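Local coordinates for protein SusD homolog (Bacteroides thetaiotaomicron VPI-5482, PDB 3IHV) that probably binds glycans at the outer membrane of the bacterium, as an alpha-helical lipoprotein of the SusD family working beside a TonB-dependent transporter, at residues 403-408 / 420-425; 42-47 / 74-79; 114-119 / 190-195. All coordinates share one frame; numbering follows the deposited sequence.

Interaction 1: residues 403-408 / 420-425; sequences LYAEAL and YNAINA
Ala405 and Ala422 face one another across an antiparallel helical hairpin in the mainly helical fold of a SusD-family protein. Helices 397-412 and 417-430 follow each other through a short turn, and where segments 403-408 and 420-425 meet, their axes come within 8.1 Å and run close to antiparallel, 148° apart. So near an approach depends on small side chains at the crossing. The CA atoms of Ala405 and Ala422 are 5.9 Å apart, the shortest such separation in the pair, and both CB atoms point toward the opposite helix, CB of Ala405 standing 4.3 Å from CB of Ala422. Methyl therefore meets methyl, with neither helix inserting a long side chain between the backbones.

Larger groups border this alanine pair. Tyr404 has its CG anti to the backbone N (chi1 -174°), which swings the ring out along the flank of the other helix, and Leu408, one turn further on, lays its CD1 over one face of that ring. On the other flank comes Ile423, whose branched CB, rather than the tip of its chain, touches CB of Ala405 at 4.2 Å. No hydrogen bond crosses the contact; all three pairings are apolar and all four residues are buried. Elsewhere, Tyr404 rests on Ala227 and Arg228 of helix 219-232, and Ile423 on Phe451 and Glu458 of helix 448-463, so each helix of the hairpin also packs on a further helix. The tightest touch between the segments is CD2 of Tyr404 against CB of Ala422, 3.9 Å.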
ATOM      1  N   LEU A 403      -5.209 -12.555  -4.470  1.00  6.71           N
ATOM      2  CA  LEU A 403      -5.444 -13.112  -3.125  1.00  7.11           C
ATOM      3  C   LEU A 403      -6.401 -14.287  -3.175  1.00  6.71           C
ATOM      4  O   LEU A 403      -6.248 -15.270  -2.424  1.00  5.50           O
ATOM      5  CB  LEU A 403      -6.009 -12.046  -2.173  1.00  7.11           C
ATOM      6  CG  LEU A 403      -5.025 -10.954  -1.756  1.00  8.41           C
ATOM      7  CD1 LEU A 403      -5.760  -9.837  -1.024  1.00  7.32           C
ATOM      8  CD2 LEU A 403      -3.919 -11.586  -0.848  1.00  6.48           C
ATOM      9  N   TYR A 404      -7.429 -14.162  -4.018  1.00  6.65           N
ATOM     10  CA  TYR A 404      -8.391 -15.233  -4.206  1.00  6.96           C
ATOM     11  C   TYR A 404      -7.691 -16.499  -4.700  1.00  6.81           C
ATOM     12  O   TYR A 404      -7.848 -17.589  -4.129  1.00  6.65           O
ATOM     13  CB  TYR A 404      -9.463 -14.748  -5.184  1.00  5.97           C
ATOM     14  CG  TYR A 404     -10.653 -15.660  -5.433  1.00  7.26           C
ATOM     15  CD1 TYR A 404     -11.205 -16.439  -4.419  1.00  9.04           C
ATOM     16  CD2 TYR A 404     -11.286 -15.667  -6.676  1.00  7.29           C
ATOM     17  CE1 TYR A 404     -12.317 -17.245  -4.653  1.00  8.91           C
ATOM     18  CE2 TYR A 404     -12.397 -16.448  -6.904  1.00  7.81           C
ATOM     19  CZ  TYR A 404     -12.920 -17.227  -5.883  1.00  7.95           C
ATOM     20  OH  TYR A 404     -14.034 -18.011  -6.127  1.00  9.82           O
ATOM     21  N   ALA A 405      -6.855 -16.342  -5.726  1.00  7.02           N
ATOM     22  CA  ALA A 405      -6.113 -17.467  -6.257  1.00  5.97           C
ATOM     23  C   ALA A 405      -5.204 -18.047  -5.193  1.00  6.41           C
ATOM     24  O   ALA A 405      -5.171 -19.285  -5.010  1.00  5.17           O
ATOM     25  CB  ALA A 405      -5.287 -17.066  -7.466  1.00  5.55           C
ATOM     26  N   GLU A 406      -4.489 -17.172  -4.488  1.00  6.15           N
ATOM     27  CA  GLU A 406      -3.559 -17.617  -3.436  1.00  7.43           C
ATOM     28  C   GLU A 406      -4.290 -18.411  -2.356  1.00  7.48           C
ATOM     29  O   GLU A 406      -3.911 -19.506  -1.992  1.00  6.73           O
ATOM     30  CB  GLU A 406      -2.837 -16.404  -2.809  1.00  7.22           C
ATOM     31  CG  GLU A 406      -1.881 -16.764  -1.695  1.00  8.83           C
ATOM     32  CD  GLU A 406      -1.239 -15.568  -1.043  1.00  9.02           C
ATOM     33  OE1 GLU A 406      -1.426 -14.402  -1.522  1.00 10.20           O
ATOM     34  OE2 GLU A 406      -0.493 -15.825  -0.075  1.00  8.87           O
ATOM     35  N   ALA A 407      -5.376 -17.835  -1.854  1.00  7.13           N
ATOM     36  CA  ALA A 407      -6.116 -18.454  -0.736  1.00  6.83           C
ATOM     37  C   ALA A 407      -6.788 -19.750  -1.129  1.00  6.47           C
ATOM     38  O   ALA A 407      -6.793 -20.727  -0.341  1.00  5.35           O
ATOM     39  CB  ALA A 407      -7.172 -17.451  -0.158  1.00  6.16           C
ATOM     40  N   LEU A 408      -7.381 -19.796  -2.327  1.00  5.89           N
ATOM     41  CA  LEU A 408      -7.950 -21.053  -2.797  1.00  6.45           C
ATOM     42  C   LEU A 408      -6.901 -22.162  -2.817  1.00  7.48           C
ATOM     43  O   LEU A 408      -7.149 -23.286  -2.386  1.00  6.34           O
ATOM     44  CB  LEU A 408      -8.535 -20.900  -4.202  1.00  7.19           C
ATOM     45  CG  LEU A 408      -9.891 -20.175  -4.296  1.00  5.53           C
ATOM     46  CD1 LEU A 408     -10.188 -19.820  -5.751  1.00  5.95           C
ATOM     47  CD2 LEU A 408     -10.958 -21.104  -3.721  1.00  6.72           C
ATOM     48  N   TYR A 420      -7.289 -20.557 -11.074  1.00  7.12           N
ATOM     49  CA  TYR A 420      -6.715 -20.287 -12.381  1.00  6.53           C
ATOM     50  C   TYR A 420      -7.377 -19.115 -13.097  1.00  7.08           C
ATOM     51  O   TYR A 420      -6.707 -18.281 -13.691  1.00  6.48           O
ATOM     52  CB  TYR A 420      -6.785 -21.533 -13.254  1.00  7.24           C
ATOM     53  CG  TYR A 420      -5.570 -22.415 -13.170  1.00  6.88           C
ATOM     54  CD1 TYR A 420      -4.407 -22.040 -13.812  1.00  6.62           C
ATOM     55  CD2 TYR A 420      -5.596 -23.639 -12.505  1.00  6.12           C
ATOM     56  CE1 TYR A 420      -3.289 -22.860 -13.778  1.00  7.15           C
ATOM     57  CE2 TYR A 420      -4.493 -24.462 -12.486  1.00  6.48           C
ATOM     58  CZ  TYR A 420      -3.342 -24.049 -13.110  1.00  6.08           C
ATOM     59  OH  TYR A 420      -2.230 -24.838 -13.120  1.00  6.87           O
ATOM     60  N   ASN A 421      -8.706 -19.050 -13.046  1.00  7.03           N
ATOM     61  CA  ASN A 421      -9.419 -17.973 -13.713  1.00  7.94           C
ATOM     62  C   ASN A 421      -9.047 -16.611 -13.145  1.00  7.14           C
ATOM     63  O   ASN A 421      -8.912 -15.641 -13.901  1.00  7.87           O
ATOM     64  CB  ASN A 421     -10.946 -18.186 -13.675  1.00  7.31           C
ATOM     65  CG  ASN A 421     -11.418 -19.336 -14.560  1.00 10.92           C
ATOM     66  OD1 ASN A 421     -10.721 -19.780 -15.479  1.00 13.76           O
ATOM     67  ND2 ASN A 421     -12.621 -19.827 -14.285  1.00 13.57           N
ATOM     68  N   ALA A 422      -8.861 -16.545 -11.827  1.00  7.65           N
ATOM     69  CA  ALA A 422      -8.554 -15.281 -11.147  1.00  7.90           C
ATOM     70  C   ALA A 422      -7.164 -14.801 -11.531  1.00  7.61           C
ATOM     71  O   ALA A 422      -7.000 -13.643 -11.981  1.00  8.13           O
ATOM     72  CB  ALA A 422      -8.680 -15.436  -9.624  1.00  7.81           C
ATOM     73  N   ILE A 423      -6.177 -15.685 -11.421  1.00  7.14           N
ATOM     74  CA  ILE A 423      -4.786 -15.325 -11.802  1.00  7.24           C
ATOM     75  C   ILE A 423      -4.652 -15.060 -13.328  1.00  6.84           C
ATOM     76  O   ILE A 423      -4.003 -14.090 -13.737  1.00  8.05           O
ATOM     77  CB  ILE A 423      -3.695 -16.290 -11.262  1.00  7.37           C
ATOM     78  CG1 ILE A 423      -2.309 -15.656 -11.531  1.00  9.57           C
ATOM     79  CG2 ILE A 423      -3.806 -17.703 -11.845  1.00  7.00           C
ATOM     80  CD1 ILE A 423      -1.189 -16.143 -10.639  1.00 11.31           C
ATOM     81  N   ASN A 424      -5.319 -15.852 -14.149  1.00  6.76           N
ATOM     82  CA  ASN A 424      -5.258 -15.651 -15.623  1.00  6.26           C
ATOM     83  C   ASN A 424      -5.947 -14.363 -16.066  1.00  6.79           C
ATOM     84  O   ASN A 424      -5.497 -13.741 -17.028  1.00  6.67           O
ATOM     85  CB  ASN A 424      -5.709 -16.887 -16.372  1.00  6.52           C
ATOM     86  CG  ASN A 424      -4.674 -17.998 -16.323  1.00  6.72           C
ATOM     87  OD1 ASN A 424      -3.482 -17.728 -16.122  1.00 11.32           O
ATOM     88  ND2 ASN A 424      -5.122 -19.237 -16.478  1.00 11.16           N
ATOM     89  N   ALA A 425      -6.945 -13.883 -15.315  1.00  6.11           N
ATOM     90  CA  ALA A 425      -7.565 -12.590 -15.663  1.00  6.99           C
ATOM     91  C   ALA A 425      -6.526 -11.505 -15.524  1.00  6.70           C
ATOM     92  O   ALA A 425      -6.403 -10.612 -16.395  1.00  6.27           O
ATOM     93  CB  ALA A 425      -8.756 -12.265 -14.768  1.00  6.44           C
TER

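Interaction 2: residues 42-47 / 74-79; sequences SILFNL and QSEVQQ
Leu44 and Phe45 carry this contact from the first segment, at the point where the short helix 40-44 gives out and its chain meets the first turn of helix 75-101. Ser42 opens the segment in a wider, pi-type turn, and its carbonyl O accepts a weak hydrogen bond from ND2 of Asn46. Leu44, the last helical residue, sends its CD2 methyl to 4.3 Å from CG of Glu76, an apolar touch on the aliphatic part of an acidic side chain.

Phe45 is the first residue to leave helical geometry, and it buries the most surface of its segment. With CG anti to its carbonyl carbon (chi1 -61°), the ring reaches toward the other helix and presents its edge. CZ lies 3.7 Å from the carbonyl O of Glu76, which sits near the ring plane, where the slightly positive rim of a phenyl group can face a carbonyl oxygen favourably. The adjacent CE1 is 4.1 Å from CB of Glu76. Beyond CB the glutamate turns off: bent at chi2 (83°), it carries its carboxylate back to its own segment, where OE1 takes a hydrogen bond from NE2 of Gln74, the N-cap residue, at 2.9 Å. This bond is nearly straight (164°) and reaches OE1 on its syn side, which is consistent with the carboxylate lying away from the phenyl ring.

OD1 of Asn46 bonds Arg134, and the backbone O of Leu47 bonds Arg470. The Phe45 ring also meets those of Tyr40 and Phe516 and touches Arg134 of helix 107-135, while Val77 packs on Phe135 of that helix; Ile43 and Leu47 lean on Val302 in strand 302-304.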
ATOM      1  N   SER A  42       2.888   4.511   2.663  1.00  7.26           N
ATOM      2  CA  SER A  42       2.850   4.289   1.223  1.00  7.61           C
ATOM      3  C   SER A  42       4.224   3.890   0.714  1.00  7.68           C
ATOM      4  O   SER A  42       4.384   2.845   0.032  1.00  8.90           O
ATOM      5  CB  SER A  42       2.379   5.529   0.513  1.00  7.66           C
ATOM      6  OG  SER A  42       3.122   6.679   0.951  1.00  6.48           O
ATOM      7  N   ILE A  43       5.231   4.660   1.101  1.00  6.01           N
ATOM      8  CA  ILE A  43       6.553   4.486   0.501  1.00  7.07           C
ATOM      9  C   ILE A  43       7.657   4.014   1.430  1.00  7.27           C
ATOM     10  O   ILE A  43       8.225   2.958   1.216  1.00  8.17           O
ATOM     11  CB  ILE A  43       7.011   5.844  -0.143  1.00  8.05           C
ATOM     12  CG1 ILE A  43       6.044   6.295  -1.244  1.00  9.00           C
ATOM     13  CG2 ILE A  43       8.475   5.765  -0.662  1.00  7.15           C
ATOM     14  CD1 ILE A  43       6.265   7.761  -1.687  1.00  9.44           C
ATOM     15  N   LEU A  44       7.891   4.765   2.489  1.00  6.48           N
ATOM     16  CA  LEU A  44       9.110   4.611   3.279  1.00  7.40           C
ATOM     17  C   LEU A  44       9.243   3.301   4.012  1.00  7.46           C
ATOM     18  O   LEU A  44      10.336   2.758   4.067  1.00  9.25           O
ATOM     19  CB  LEU A  44       9.284   5.777   4.283  1.00  7.24           C
ATOM     20  CG  LEU A  44      10.616   5.929   5.008  1.00  7.00           C
ATOM     21  CD1 LEU A  44      11.804   6.166   4.022  1.00  6.00           C
ATOM     22  CD2 LEU A  44      10.503   7.061   6.068  1.00  7.39           C
ATOM     23  N   PHE A  45       8.150   2.795   4.561  1.00  8.35           N
ATOM     24  CA  PHE A  45       8.216   1.584   5.373  1.00  7.97           C
ATOM     25  C   PHE A  45       8.103   0.310   4.555  1.00  9.11           C
ATOM     26  O   PHE A  45       8.067  -0.778   5.147  1.00  8.42           O
ATOM     27  CB  PHE A  45       7.092   1.558   6.421  1.00  9.88           C
ATOM     28  CG  PHE A  45       7.118   2.695   7.433  1.00  9.17           C
ATOM     29  CD1 PHE A  45       8.202   3.570   7.581  1.00  9.85           C
ATOM     30  CD2 PHE A  45       6.101   2.767   8.378  1.00  9.45           C
ATOM     31  CE1 PHE A  45       8.178   4.553   8.564  1.00  8.30           C
ATOM     32  CE2 PHE A  45       6.116   3.748   9.351  1.00  9.75           C
ATOM     33  CZ  PHE A  45       7.159   4.637   9.420  1.00  8.34           C
ATOM     34  N   ASN A  46       8.079   0.420   3.229  1.00  8.67           N
ATOM     35  CA  ASN A  46       7.845  -0.721   2.354  1.00  9.04           C
ATOM     36  C   ASN A  46       9.037  -1.060   1.481  1.00  9.00           C
ATOM     37  O   ASN A  46       8.897  -1.805   0.523  1.00 10.66           O
ATOM     38  CB  ASN A  46       6.645  -0.381   1.477  1.00  8.67           C
ATOM     39  CG  ASN A  46       5.387  -0.169   2.304  1.00 10.57           C
ATOM     40  OD1 ASN A  46       5.178  -0.875   3.264  1.00  7.26           O
ATOM     41  ND2 ASN A  46       4.540   0.799   1.918  1.00  8.55           N
ATOM     42  N   LEU A  47      10.180  -0.487   1.799  1.00  8.29           N
ATOM     43  CA  LEU A  47      11.381  -0.722   1.021  1.00  8.46           C
ATOM     44  C   LEU A  47      12.235  -1.838   1.568  1.00  8.70           C
ATOM     45  O   LEU A  47      12.061  -2.313   2.708  1.00 10.90           O
ATOM     46  CB  LEU A  47      12.170   0.580   0.938  1.00  9.04           C
ATOM     47  CG  LEU A  47      11.506   1.670   0.120  1.00  9.62           C
ATOM     48  CD1 LEU A  47      12.176   3.004   0.449  1.00  9.56           C
ATOM     49  CD2 LEU A  47      11.578   1.373  -1.388  1.00  8.51           C
ATOM     50  N   GLN A  74      13.416   5.638  16.679  1.00  6.74           N
ATOM     51  CA  GLN A  74      13.284   6.258  15.352  1.00  7.48           C
ATOM     52  C   GLN A  74      11.969   7.025  15.308  1.00  8.03           C
ATOM     53  O   GLN A  74      10.894   6.453  15.514  1.00  8.66           O
ATOM     54  CB  GLN A  74      13.353   5.186  14.265  1.00  7.29           C
ATOM     55  CG  GLN A  74      13.538   5.777  12.904  1.00  7.45           C
ATOM     56  CD  GLN A  74      14.894   6.463  12.743  1.00  8.55           C
ATOM     57  OE1 GLN A  74      15.911   5.981  13.257  1.00  9.64           O
ATOM     58  NE2 GLN A  74      14.906   7.609  12.054  1.00  8.47           N
ATOM     59  N   SER A  75      12.081   8.326  15.025  1.00  8.67           N
ATOM     60  CA  SER A  75      10.946   9.244  15.081  0.50  8.29           C
ATOM     61  C   SER A  75       9.777   8.866  14.188  1.00  7.65           C
ATOM     62  O   SER A  75       8.621   8.935  14.606  1.00  7.11           O
ATOM     63  CB  SER A  75      11.413  10.666  14.714  0.50  8.73           C
ATOM     64  OG  SER A  75      12.213  11.203  15.747  0.50 10.14           O
ATOM     65  N   GLU A  76      10.082   8.476  12.965  1.00  8.14           N
ATOM     66  CA  GLU A  76       9.042   8.161  12.002  1.00  7.86           C
ATOM     67  C   GLU A  76       8.134   7.028  12.459  1.00  8.11           C
ATOM     68  O   GLU A  76       6.926   7.061  12.204  1.00  7.11           O
ATOM     69  CB  GLU A  76       9.633   7.809  10.629  1.00  8.04           C
ATOM     70  CG  GLU A  76      10.386   8.947   9.938  1.00 10.32           C
ATOM     71  CD  GLU A  76      11.839   9.125  10.379  1.00 12.26           C
ATOM     72  OE1 GLU A  76      12.278   8.506  11.375  1.00 10.57           O
ATOM     73  OE2 GLU A  76      12.540   9.911   9.694  1.00 12.90           O
ATOM     74  N   VAL A  77       8.726   6.046  13.140  1.00  7.35           N
ATOM     75  CA  VAL A  77       8.008   4.911  13.653  1.00  8.46           C
ATOM     76  C   VAL A  77       7.004   5.384  14.705  1.00  7.60           C
ATOM     77  O   VAL A  77       5.823   5.029  14.645  1.00  8.39           O
ATOM     78  CB  VAL A  77       8.954   3.864  14.216  1.00  9.39           C
ATOM     79  CG1 VAL A  77       8.158   2.716  14.840  1.00  8.10           C
ATOM     80  CG2 VAL A  77       9.911   3.350  13.083  1.00  9.13           C
ATOM     81  N   GLN A  78       7.469   6.203  15.652  1.00  8.24           N
ATOM     82  CA  GLN A  78       6.569   6.763  16.654  0.50  7.93           C
ATOM     83  C   GLN A  78       5.466   7.600  15.993  1.00  7.98           C
ATOM     84  O   GLN A  78       4.297   7.558  16.427  1.00  8.16           O
ATOM     85  CB  GLN A  78       7.330   7.598  17.683  0.50  8.20           C
ATOM     86  CG  GLN A  78       6.462   8.072  18.878  0.50  8.45           C
ATOM     87  CD  GLN A  78       5.648   9.333  18.602  0.50  9.81           C
ATOM     88  OE1 GLN A  78       4.633   9.601  19.263  0.50 13.83           O
ATOM     89  NE2 GLN A  78       6.098  10.121  17.649  0.50 10.32           N
ATOM     90  N   GLN A  79       5.791   8.348  14.956  1.00  6.88           N
ATOM     91  CA  GLN A  79       4.784   9.185  14.312  1.00  7.50           C
ATOM     92  C   GLN A  79       3.651   8.383  13.658  1.00  7.03           C
ATOM     93  O   GLN A  79       2.485   8.781  13.712  1.00  6.68           O
ATOM     94  CB  GLN A  79       5.454  10.088  13.276  1.00  7.13           C
ATOM     95  CG  GLN A  79       6.326  11.175  13.918  1.00  9.11           C
ATOM     96  CD  GLN A  79       7.172  11.947  12.914  1.00 13.52           C
ATOM     97  OE1 GLN A  79       7.436  11.486  11.812  1.00 13.50           O
ATOM     98  NE2 GLN A  79       7.607  13.143  13.312  1.00 16.17           N
TER

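Interaction 3: residues 114-119 / 190-195; sequences TLYIAE and DYRFSK. With EDO (1,2-ethanediol), chain N.
The backbone of segment 114-119, a turn and a half of helix 107-135, comes closest to the irregular chain of segment 190-195, which leads into helix 195-210, at Glu119 and Phe193, whose CA atoms are 5.6 Å apart. A salt bridge dominates the side chains. The guanidinium of Arg192 pairs with the carboxylate of Glu119 through two bonds, NE to OE1 at 2.9 Å and NH2 to OE2, also at 2.9 Å. The NE bond is nearly straight (169°) and lies in the guanidinium plane, whereas the NH2 bond is more bent (155°) and its acceptor is tilted from that plane. Both oxygens use their syn lone pairs, and the two flat groups are nearly coplanar, 29° apart. A bend at chi3 of the arginine brings its head round to this pairing.

Tyr116, one turn before Glu119, sets CE1 3.4 Å from NH2 of Arg192, at the edge of the guanidinium group. Nearer the backbone, CG of Glu119 touches CB of Phe193 at 4.2 Å. The acid is buried yet well supplied: OE1 also bonds the hydroxyl of Tyr28, and OE2 forms a second salt bridge with Arg186. Two arginines around one carboxylate would be expected to favour its ionised form.

Elsewhere on the loop, the carbonyl O of Tyr191 accepts a 2.8 Å hydrogen bond from O1 of an ethanediol molecule, probably acquired during crystallisation. The arrangement is a bidentate Arg-Glu salt bridge with a buried glutamate, which pins an interhelical loop to a long helix of the SusD fold.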
ATOM      1  N   THR A 114     -26.141   4.891   8.733  1.00  4.03           N
ATOM      2  CA  THR A 114     -25.644   3.518   8.777  1.00  4.54           C
ATOM      3  C   THR A 114     -24.474   3.331   7.805  1.00  4.95           C
ATOM      4  O   THR A 114     -23.500   2.647   8.111  1.00  4.01           O
ATOM      5  CB  THR A 114     -26.745   2.451   8.533  1.00  5.23           C
ATOM      6  OG1 THR A 114     -27.276   2.549   7.197  1.00  7.07           O
ATOM      7  CG2 THR A 114     -27.860   2.598   9.576  1.00  2.99           C
ATOM      8  N   LEU A 115     -24.570   3.948   6.639  1.00  3.78           N
ATOM      9  CA  LEU A 115     -23.454   3.890   5.696  1.00  5.16           C
ATOM     10  C   LEU A 115     -22.208   4.534   6.314  1.00  4.45           C
ATOM     11  O   LEU A 115     -21.107   3.986   6.231  1.00  5.00           O
ATOM     12  CB  LEU A 115     -23.813   4.571   4.372  1.00  5.32           C
ATOM     13  CG  LEU A 115     -25.004   4.039   3.597  1.00 10.26           C
ATOM     14  CD1 LEU A 115     -24.992   4.603   2.153  1.00 10.41           C
ATOM     15  CD2 LEU A 115     -25.022   2.507   3.593  1.00 12.43           C
ATOM     16  N   TYR A 116     -22.388   5.686   6.949  1.00  4.72           N
ATOM     17  CA  TYR A 116     -21.271   6.388   7.567  1.00  4.88           C
ATOM     18  C   TYR A 116     -20.662   5.603   8.717  1.00  5.20           C
ATOM     19  O   TYR A 116     -19.435   5.642   8.889  1.00  4.83           O
ATOM     20  CB  TYR A 116     -21.655   7.818   8.020  1.00  4.57           C
ATOM     21  CG  TYR A 116     -22.236   8.729   6.970  1.00  4.91           C
ATOM     22  CD1 TYR A 116     -22.086   8.486   5.614  1.00  6.36           C
ATOM     23  CD2 TYR A 116     -22.913   9.866   7.348  1.00  7.25           C
ATOM     24  CE1 TYR A 116     -22.652   9.342   4.692  1.00  7.10           C
ATOM     25  CE2 TYR A 116     -23.424  10.732   6.438  1.00  7.12           C
ATOM     26  CZ  TYR A 116     -23.290  10.468   5.115  1.00  8.25           C
ATOM     27  OH  TYR A 116     -23.861  11.356   4.225  1.00  8.28           O
ATOM     28  N   ILE A 117     -21.500   4.882   9.487  1.00  5.30           N
ATOM     29  CA  ILE A 117     -21.041   3.993  10.537  1.00  4.84           C
ATOM     30  C   ILE A 117     -20.176   2.925   9.908  1.00  5.46           C
ATOM     31  O   ILE A 117     -19.087   2.618  10.409  1.00  6.32           O
ATOM     32  CB  ILE A 117     -22.229   3.366  11.334  1.00  4.65           C
ATOM     33  CG1 ILE A 117     -22.880   4.441  12.228  1.00  3.91           C
ATOM     34  CG2 ILE A 117     -21.759   2.147  12.176  1.00  4.31           C
ATOM     35  CD1 ILE A 117     -24.309   4.087  12.741  1.00  5.83           C
ATOM     36  N   ALA A 118     -20.645   2.368   8.790  1.00  5.30           N
ATOM     37  CA  ALA A 118     -19.900   1.338   8.094  1.00  5.68           C
ATOM     38  C   ALA A 118     -18.539   1.852   7.604  1.00  5.18           C
ATOM     39  O   ALA A 118     -17.533   1.135   7.673  1.00  6.89           O
ATOM     40  CB  ALA A 118     -20.758   0.799   6.890  1.00  5.21           C
ATOM     41  N   GLU A 119     -18.517   3.055   7.037  1.00  6.28           N
ATOM     42  CA  GLU A 119     -17.273   3.696   6.562  1.00  5.47           C
ATOM     43  C   GLU A 119     -16.296   3.920   7.691  1.00  5.18           C
ATOM     44  O   GLU A 119     -15.111   3.627   7.551  1.00  6.08           O
ATOM     45  CB  GLU A 119     -17.549   5.020   5.848  1.00  5.62           C
ATOM     46  CG  GLU A 119     -18.327   4.859   4.560  1.00  5.14           C
ATOM     47  CD  GLU A 119     -18.557   6.186   3.885  1.00  6.17           C
ATOM     48  OE1 GLU A 119     -17.537   6.869   3.610  1.00  5.80           O
ATOM     49  OE2 GLU A 119     -19.733   6.565   3.633  1.00  8.52           O
ATOM     50  N   ASP A 190     -16.723   8.681  -4.295  1.00  6.95           N
ATOM     51  CA  ASP A 190     -15.352   8.726  -4.801  1.00  7.58           C
ATOM     52  C   ASP A 190     -14.382   8.675  -3.612  1.00  7.28           C
ATOM     53  O   ASP A 190     -14.506   9.458  -2.676  1.00  5.80           O
ATOM     54  CB  ASP A 190     -15.039  10.047  -5.540  1.00  8.44           C
ATOM     55  CG  ASP A 190     -15.933  10.313  -6.734  1.00 10.71           C
ATOM     56  OD1 ASP A 190     -17.070   9.836  -6.784  1.00 13.08           O
ATOM     57  OD2 ASP A 190     -15.491  11.041  -7.640  1.00 12.67           O
ATOM     58  N   TYR A 191     -13.472   7.712  -3.643  1.00  8.13           N
ATOM     59  CA  TYR A 191     -12.398   7.540  -2.648  1.00  7.79           C
ATOM     60  C   TYR A 191     -12.909   7.264  -1.247  1.00  8.51           C
ATOM     61  O   TYR A 191     -12.197   7.489  -0.265  1.00  9.35           O
ATOM     62  CB  TYR A 191     -11.454   8.754  -2.626  1.00  8.50           C
ATOM     63  CG  TYR A 191     -10.905   9.154  -3.984  1.00  7.86           C
ATOM     64  CD1 TYR A 191      -9.905   8.432  -4.596  1.00  9.76           C
ATOM     65  CD2 TYR A 191     -11.389  10.297  -4.646  1.00  7.48           C
ATOM     66  CE1 TYR A 191      -9.390   8.809  -5.843  1.00  7.14           C
ATOM     67  CE2 TYR A 191     -10.892  10.661  -5.879  1.00  6.92           C
ATOM     68  CZ  TYR A 191      -9.900   9.918  -6.468  1.00  6.74           C
ATOM     69  OH  TYR A 191      -9.402  10.272  -7.694  1.00  7.81           O
ATOM     70  N   ARG A 192     -14.166   6.815  -1.152  1.00  7.55           N
ATOM     71  CA  ARG A 192     -14.748   6.415   0.092  1.00  8.34           C
ATOM     72  C   ARG A 192     -15.053   4.912   0.038  1.00  6.11           C
ATOM     73  O   ARG A 192     -15.182   4.297  -1.049  1.00  6.82           O
ATOM     74  CB  ARG A 192     -16.004   7.218   0.380  1.00  8.65           C
ATOM     75  CG  ARG A 192     -15.648   8.647   0.740  1.00 11.97           C
ATOM     76  CD  ARG A 192     -16.748   9.534   0.795  1.00 13.42           C
ATOM     77  NE  ARG A 192     -17.754   9.129   1.750  1.00 11.57           N
ATOM     78  CZ  ARG A 192     -18.895   9.777   1.891  1.00  9.83           C
ATOM     79  NH1 ARG A 192     -19.127  10.885   1.192  1.00 10.02           N
ATOM     80  NH2 ARG A 192     -19.812   9.323   2.739  1.00  8.87           N
ATOM     81  N   PHE A 193     -15.103   4.307   1.203  1.00  6.40           N
ATOM     82  CA  PHE A 193     -15.429   2.902   1.306  1.00  5.63           C
ATOM     83  C   PHE A 193     -16.831   2.564   0.767  1.00  5.80           C
ATOM     84  O   PHE A 193     -17.837   3.209   1.106  1.00  6.62           O
ATOM     85  CB  PHE A 193     -15.377   2.416   2.768  1.00  6.95           C
ATOM     86  CG  PHE A 193     -14.032   1.876   3.176  1.00  7.34           C
ATOM     87  CD1 PHE A 193     -13.669   0.587   2.820  1.00  8.57           C
ATOM     88  CD2 PHE A 193     -13.146   2.637   3.910  1.00  9.08           C
ATOM     89  CE1 PHE A 193     -12.435   0.062   3.167  1.00 10.49           C
ATOM     90  CE2 PHE A 193     -11.894   2.108   4.265  1.00  9.69           C
ATOM     91  CZ  PHE A 193     -11.555   0.819   3.902  1.00  8.45           C
ATOM     92  N   SER A 194     -16.859   1.494  -0.007  1.00  6.10           N
ATOM     93  CA  SER A 194     -18.058   0.854  -0.512  1.00  5.50           C
ATOM     94  C   SER A 194     -17.845  -0.643  -0.298  1.00  4.76           C
ATOM     95  O   SER A 194     -16.760  -1.059   0.093  1.00  4.53           O
ATOM     96  CB  SER A 194     -18.316   1.170  -1.959  1.00  5.41           C
ATOM     97  OG  SER A 194     -18.744   2.530  -2.090  1.00  6.62           O
ATOM     98  N   LYS A 195     -18.855  -1.443  -0.608  1.00  6.05           N
ATOM     99  CA  LYS A 195     -18.816  -2.870  -0.292  1.00  5.90           C
ATOM    100  C   LYS A 195     -17.638  -3.616  -0.886  1.00  6.65           C
ATOM    101  O   LYS A 195     -17.058  -4.499  -0.231  1.00  6.29           O
ATOM    102  CB  LYS A 195     -20.120  -3.582  -0.696  1.00  6.62           C
ATOM    103  CG  LYS A 195     -20.273  -4.889   0.065  1.00  6.61           C
ATOM    104  CD  LYS A 195     -21.345  -5.819  -0.474  1.00  8.33           C
ATOM    105  CE  LYS A 195     -22.724  -5.256  -0.476  1.00 10.54           C
ATOM    106  NZ  LYS A 195     -23.306  -5.007   0.897  1.00 10.87           N
TER
HETATM  107  C1  EDO N  23     -10.387   5.073   1.724  1.00 25.15           C
HETATM  108  O1  EDO N  23     -11.494   4.978   0.803  1.00 23.43           O
HETATM  109  C2  EDO N  23      -9.197   5.794   1.069  1.00 23.06           C
HETATM  110  O2  EDO N  23      -9.517   7.064   0.485  1.00 21.76           O

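From the N terminus, interaction 2 comes first, closing a loop of 26 residues, without helix but with one short strand, between helix 40-44 and the start of helix 75-101. The next helix in the chain, 107-135, supplies the first half of interaction 3, which spans 70 residues, 38 of them helical, before returning at the entrance to helix 195-210. Interaction 1 closes much later and most locally, over 11 residues between consecutive helices. The three are in series, none nesting or crossing. Interactions 2 and 3 both lie in the N-terminal part of the chain, their centres about 27 Å apart; interaction 1 belongs to the C-terminal part, opposite interaction 2 across the chain's centre.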